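Local structure of glyoxalase-related enzyme (Fulvimarina pelagi, 3BQX) at the interface of chains A and B. The protein is of uncertain function but is a glyoxalase-related member of the vicinal oxygen chelate (VOC) superfamily, whose members typically catalyse metal-dependent reactions on small molecules or bind such molecules. Numbering follows the deposited sequence. Chains: chain A/B, Glyoxalase-related enzyme.

Contacts 1 and 2 lie about 8 Å apart between the centres of their C-alpha atoms, as do contacts 1 and 3, whereas contacts 2 and 3 are about 16 Å apart, so contact 1 is the bridge. A:Gln42, ending strand 38-42, serves contacts 1 and 2; A:Asn44 and B:Gln5 serve contacts 1 and 3. Contacts 1 and 3 hold the N-terminal segment of chain B, contact 3 also its B:Gly45 turn, and contact 2 its C-terminal segment. The interface is two-fold symmetric, and every contact recurs with the chains exchanged. This embrace suits a dimer, although the deposited assembly alone does not prove that it forms in solution.

Contact 1: the interface of chains A and B. Residues chain A 29, 41-44, 46; chain B 4-6.
B:Gln4 to B:Val6 run as an extended backbone past A:Gln42 to A:Asn44, where chain A leaves strand 38-42. The amide of A:Asn44 clasps the main chain of B:Val6 at both ends: OD1 accepts from B:Val6 N at 2.9 Å, and ND2 gives a hydrogen to B:Val6 O at 3.0 Å. This acceptor lies near the asparagine amide plane, but the donor stands above the carbonyl plane of B:Val6. A chi1 of 51° sets A:Asn44 CG between its own backbone N and carbonyl carbon and turns the amide toward chain B. B:Gln4 reaches out with an extended chain beyond CG, and this methylene lies over the five-membered ring of A:Trp29, 3.3 Å from CD1. The selenomethionine A:Met43, bent at chi2 and chi3, brings CE to the same indole face as B:Gln4 CA, while its SE meets B:Gln4 CB at 3.8 Å. B:Val6 sets CG2 at the edge of the A:Phe46 ring, in its plane, and CB 3.3 Å from CZ. Water 1 joins A:Gln42 N to B:Gln4 OE1. The modelled approach of B:Gln4 OE1 to A:Gln42 O, 2.8 Å, sets two acceptors together, so this amide orientation is doubtful; a flipped amide could donate instead. The patch joins the N-terminal segment of chain B, just ahead of strand 8-13, to the turn between strands 38-42 and 47-52 of chain A and to the loop after helix 16-26 that carries A:Trp29.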
# COMPACT_ATOMS: atom_id res chain seq x y z
N TRP A 29 -6.92 -4.26 14.95
CA TRP A 29 -7.60 -3.17 14.25
C TRP A 29 -9.10 -3.41 14.13
O TRP A 29 -9.56 -4.55 14.08
CB TRP A 29 -6.99 -2.98 12.86
CG TRP A 29 -5.52 -2.71 12.90
CD1 TRP A 29 -4.79 -2.30 13.98
CD2 TRP A 29 -4.59 -2.78 11.80
NE1 TRP A 29 -3.47 -2.12 13.63
CE2 TRP A 29 -3.33 -2.40 12.30
CE3 TRP A 29 -4.71 -3.13 10.45
CZ2 TRP A 29 -2.19 -2.37 11.49
CZ3 TRP A 29 -3.57 -3.09 9.64
CH2 TRP A 29 -2.33 -2.71 10.17
N TYR A 41 -10.58 -0.06 6.88
CA TYR A 41 -10.00 0.28 8.17
C TYR A 41 -9.42 1.68 8.02
O TYR A 41 -8.73 1.97 7.04
CB TYR A 41 -8.84 -0.67 8.53
CG TYR A 41 -9.20 -2.14 8.62
CD1 TYR A 41 -9.62 -2.71 9.82
CD2 TYR A 41 -9.12 -2.96 7.50
CE1 TYR A 41 -9.94 -4.07 9.90
CE2 TYR A 41 -9.44 -4.31 7.57
CZ TYR A 41 -9.84 -4.86 8.77
OH TYR A 41 -10.18 -6.19 8.82
N GLN A 42 -9.71 2.58 8.96
CA GLN A 42 -9.16 3.92 8.89
C GLN A 42 -7.73 3.89 9.41
O GLN A 42 -7.49 3.50 10.56
CB GLN A 42 -9.99 4.90 9.73
CG GLN A 42 -9.44 6.33 9.67
CD GLN A 42 -9.52 6.93 8.27
OE1 GLN A 42 -10.60 7.07 7.71
NE2 GLN A 42 -8.37 7.26 7.70
N MSE A 43 -6.79 4.29 8.58
CA MSE A 43 -5.38 4.28 8.95
C MSE A 43 -4.81 5.69 9.17
O MSE A 43 -5.56 6.66 9.29
CB MSE A 43 -4.57 3.54 7.88
CG MSE A 43 -5.19 2.18 7.50
SE MSE A 43 -5.29 0.81 8.89
CE MSE A 43 -3.43 0.36 8.88
N ASN A 44 -3.49 5.78 9.21
CA ASN A 44 -2.78 7.04 9.45
C ASN A 44 -2.66 7.91 8.21
O ASN A 44 -1.57 8.10 7.66
CB ASN A 44 -1.38 6.74 10.01
CG ASN A 44 -0.61 5.72 9.17
OD1 ASN A 44 -1.13 4.65 8.85
ND2 ASN A 44 0.62 6.05 8.81
N PHE A 46 -4.84 7.48 5.46
CA PHE A 46 -5.45 6.80 4.33
C PHE A 46 -6.30 5.65 4.86
O PHE A 46 -6.33 5.40 6.06
CB PHE A 46 -4.35 6.24 3.43
CG PHE A 46 -3.57 5.11 4.05
CD1 PHE A 46 -3.94 3.79 3.82
CD2 PHE A 46 -2.52 5.37 4.92
CE1 PHE A 46 -3.27 2.74 4.45
CE2 PHE A 46 -1.85 4.33 5.56
CZ PHE A 46 -2.23 3.01 5.32
N GLN B 4 -3.55 1.55 14.30
CA GLN B 4 -3.84 1.33 12.89
C GLN B 4 -2.92 2.18 12.03
O GLN B 4 -3.26 3.30 11.62
CB GLN B 4 -5.33 1.62 12.65
CG GLN B 4 -6.18 0.66 13.47
CD GLN B 4 -7.67 0.82 13.27
OE1 GLN B 4 -8.14 1.43 12.31
NE2 GLN B 4 -8.43 0.24 14.19
N GLN B 5 -1.76 1.60 11.72
CA GLN B 5 -0.73 2.30 10.97
C GLN B 5 0.04 1.47 9.95
O GLN B 5 0.34 0.30 10.17
CB GLN B 5 0.27 2.90 11.97
CG GLN B 5 1.53 3.52 11.36
CD GLN B 5 2.81 2.82 11.82
OE1 GLN B 5 3.20 1.78 11.30
NE2 GLN B 5 3.47 3.41 12.82
N VAL B 6 0.34 2.11 8.83
CA VAL B 6 1.18 1.52 7.79
C VAL B 6 2.27 2.57 7.72
O VAL B 6 1.97 3.75 7.51
CB VAL B 6 0.46 1.42 6.43
CG1 VAL B 6 1.49 1.15 5.32
CG2 VAL B 6 -0.54 0.28 6.47
O HOH W 1 -10.90 1.81 11.41

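Contact 2: the interface of chains A and B. Residues chain A 32-33, 40, 42, 47; chain B 139.
B:Phe139 lays one ring face over a hydrophobic patch of chain A made by A:Val32, A:Phe33 and A:Phe40, and buries 113 Å² of its surface there. Its CG stands anti to the backbone N (chi1 172°), which carries the ring out over this patch. CB starts beside A:Val32 CG1 and A:Gln42 OE1. Next, CG faces A:Val32 CG1 at 4.0 Å. The two edges of the ring meet different residues beneath the same face: CD2 lies 3.7 Å from A:Val32 CG2, while CD1 and CE1 on the other branch press on A:Phe40, CE1 lying 3.7 Å from CD2 of that ring. The A:Phe40 side chain runs at about a right angle to B:Phe139. CE2 comes near A:Phe33 CB, and at the tip CZ touches the same residue, 3.7 Å from CD1 and close to CB. The polar end is held separately. B:Phe139 N donates to A:Gln42 OE1 at 2.9 Å, the donor lying in the carbonyl plane with a C=O...N angle of 156°. A bend at chi2 (64°) in A:Gln42 presents this oxygen, which also contacts water 2 at 2.7 Å; the water in turn reaches B:Phe139 O. A:Val47 CG2 adds a looser contact beside the backbone N. Thus one aromatic ring laid over the patch and a hydrogen-bonded main-chain amide fasten the C-terminal segment of chain B onto chain A, and the symmetric twin does the same with the chains exchanged.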
# COMPACT_ATOMS: atom_id res chain seq x y z
N VAL A 32 -14.06 0.37 9.97
CA VAL A 32 -14.89 1.56 10.01
C VAL A 32 -16.09 1.26 9.09
O VAL A 32 -17.16 1.85 9.22
CB VAL A 32 -14.12 2.82 9.51
CG1 VAL A 32 -13.69 2.65 8.07
CG2 VAL A 32 -15.00 4.05 9.65
N PHE A 33 -15.89 0.31 8.18
CA PHE A 33 -16.94 -0.12 7.26
C PHE A 33 -16.80 -1.60 6.91
O PHE A 33 -15.69 -2.11 6.79
CB PHE A 33 -16.90 0.67 5.95
CG PHE A 33 -17.96 0.25 4.96
CD1 PHE A 33 -19.22 0.85 4.96
CD2 PHE A 33 -17.72 -0.79 4.06
CE1 PHE A 33 -20.23 0.41 4.09
CE2 PHE A 33 -18.72 -1.23 3.19
CZ PHE A 33 -19.97 -0.63 3.20
N PHE A 40 -13.21 -1.82 5.30
CA PHE A 40 -12.35 -0.64 5.32
C PHE A 40 -11.87 -0.38 6.74
O PHE A 40 -12.65 -0.47 7.70
CB PHE A 40 -13.09 0.64 4.89
CG PHE A 40 -13.48 0.68 3.43
CD1 PHE A 40 -12.57 0.35 2.44
CD2 PHE A 40 -14.75 1.11 3.06
CE1 PHE A 40 -12.93 0.45 1.09
CE2 PHE A 40 -15.11 1.21 1.72
CZ PHE A 40 -14.19 0.89 0.73
N GLN A 42 -9.71 2.58 8.96
CA GLN A 42 -9.16 3.92 8.89
C GLN A 42 -7.73 3.89 9.41
O GLN A 42 -7.49 3.50 10.56
CB GLN A 42 -9.99 4.90 9.73
CG GLN A 42 -9.44 6.33 9.67
CD GLN A 42 -9.52 6.93 8.27
OE1 GLN A 42 -10.60 7.07 7.71
NE2 GLN A 42 -8.37 7.26 7.70
N VAL A 47 -6.96 4.96 3.94
CA VAL A 47 -7.82 3.83 4.28
C VAL A 47 -7.24 2.54 3.72
O VAL A 47 -6.73 2.52 2.60
CB VAL A 47 -9.23 4.04 3.68
CG1 VAL A 47 -10.13 2.88 4.01
CG2 VAL A 47 -9.82 5.34 4.20
N PHE B 139 -12.41 8.00 5.64
CA PHE B 139 -13.65 7.39 5.20
C PHE B 139 -14.82 8.14 5.83
O PHE B 139 -14.75 8.57 6.98
CB PHE B 139 -13.73 5.93 5.64
CG PHE B 139 -15.06 5.30 5.38
CD1 PHE B 139 -15.33 4.69 4.16
CD2 PHE B 139 -16.08 5.35 6.33
CE1 PHE B 139 -16.58 4.16 3.88
CE2 PHE B 139 -17.34 4.81 6.06
CZ PHE B 139 -17.59 4.22 4.83
O HOH W 2 -13.00 7.14 8.97

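Contact 3: the interface of chains A and B. Residues chain A 44, 74-76, 131, 137; chain B 5, 7, 45-46.
B:Gln5 and A:Asn76 meet through a two-pronged amide-to-backbone pairing: A:Asn76 N donates to OE1 at 2.9 Å, and NE2 donates to A:Asn76 O at 3.2 Å. Both donors lie in the carbonyl plane of their acceptor, on a lone pair, much as a neighbouring strand would pair with the end of strand 71-76, although the acceptor of NE2 is tilted 24° from the glutamine amide plane. B:Gln5 CG stands anti to its backbone N (chi1 172°), and a bend at chi2 swings the amide to this edge. Beside NE2 lie A:Val137 CG2 and A:Ile131 CG2. The CD2 edge of the A:His75 ring faces B:Gln5 O in the ring plane. B:Ala7 N donates a hydrogen bond to A:Ala74 O at 2.7 Å, and its methyl CB fits into the corner made by A:Asn76 CG (3.3 Å) and A:Val137 CG2 (3.6 Å). B:Gly45 O accepts from A:Asn44 ND2 and A:Val137 N, each at 2.8 Å and from opposite faces of the peptide plane, the asparagine bond strongly bent (119° at H). Further out, the bonds of A:Asn44 to B:Val6 may keep this stretch in register. The site stitches the N-terminal segment and a turn of chain B to strands 71-76 and 135-137 and the A:Asn44 loop of chain A.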
# COMPACT_ATOMS: atom_id res chain seq x y z
N ASN A 44 -3.49 5.78 9.21
CA ASN A 44 -2.78 7.04 9.45
C ASN A 44 -2.66 7.91 8.21
O ASN A 44 -1.57 8.10 7.66
CB ASN A 44 -1.38 6.74 10.01
CG ASN A 44 -0.61 5.72 9.17
OD1 ASN A 44 -1.13 4.65 8.85
ND2 ASN A 44 0.62 6.05 8.81
N ALA A 74 4.76 -2.18 5.64
CA ALA A 74 5.44 -2.21 6.92
C ALA A 74 4.64 -1.50 8.00
O ALA A 74 3.96 -0.51 7.74
CB ALA A 74 6.82 -1.55 6.79
N HIS A 75 4.71 -2.05 9.21
CA HIS A 75 4.07 -1.47 10.39
C HIS A 75 5.24 -1.25 11.34
O HIS A 75 5.93 -2.20 11.70
CB HIS A 75 3.07 -2.44 11.03
CG HIS A 75 2.45 -1.92 12.29
ND1 HIS A 75 2.93 -2.23 13.55
CD2 HIS A 75 1.42 -1.07 12.48
CE1 HIS A 75 2.23 -1.59 14.46
NE2 HIS A 75 1.30 -0.87 13.84
N ASN A 76 5.48 0.00 11.71
CA ASN A 76 6.59 0.35 12.60
C ASN A 76 6.13 0.52 14.05
O ASN A 76 5.16 1.21 14.33
CB ASN A 76 7.27 1.63 12.11
CG ASN A 76 8.13 1.40 10.88
OD1 ASN A 76 7.99 0.39 10.19
ND2 ASN A 76 9.03 2.33 10.61
N ILE A 131 7.62 8.66 14.54
CA ILE A 131 6.24 8.20 14.47
C ILE A 131 5.43 9.20 15.29
O ILE A 131 5.61 9.29 16.51
CB ILE A 131 6.06 6.79 15.08
CG1 ILE A 131 6.96 5.78 14.37
CG2 ILE A 131 4.61 6.36 14.98
CD1 ILE A 131 6.87 4.36 14.94
N VAL A 137 4.22 8.51 9.89
CA VAL A 137 5.63 8.14 9.86
C VAL A 137 6.34 9.03 8.84
O VAL A 137 5.85 9.23 7.72
CB VAL A 137 5.81 6.66 9.47
CG1 VAL A 137 7.28 6.33 9.32
CG2 VAL A 137 5.16 5.76 10.53
N GLN B 5 -1.76 1.60 11.72
CA GLN B 5 -0.73 2.30 10.97
C GLN B 5 0.04 1.47 9.95
O GLN B 5 0.34 0.30 10.17
CB GLN B 5 0.27 2.90 11.97
CG GLN B 5 1.53 3.52 11.36
CD GLN B 5 2.81 2.82 11.82
OE1 GLN B 5 3.20 1.78 11.30
NE2 GLN B 5 3.47 3.41 12.82
N ALA B 7 3.51 2.16 7.92
CA ALA B 7 4.65 3.06 7.90
C ALA B 7 5.26 3.21 6.52
O ALA B 7 5.73 4.29 6.14
CB ALA B 7 5.72 2.56 8.88
N GLY B 45 1.38 10.62 5.62
CA GLY B 45 1.36 9.82 6.83
C GLY B 45 2.26 8.60 6.80
O GLY B 45 2.42 7.92 7.81
N PHE B 46 2.84 8.33 5.64
CA PHE B 46 3.69 7.16 5.46
C PHE B 46 4.65 7.42 4.31
O PHE B 46 4.59 8.46 3.66
CB PHE B 46 2.81 5.95 5.13
CG PHE B 46 2.16 6.03 3.77
CD1 PHE B 46 2.77 5.45 2.66
CD2 PHE B 46 0.99 6.76 3.59
CE1 PHE B 46 2.22 5.58 1.39
CE2 PHE B 46 0.43 6.89 2.31
CZ PHE B 46 1.05 6.30 1.22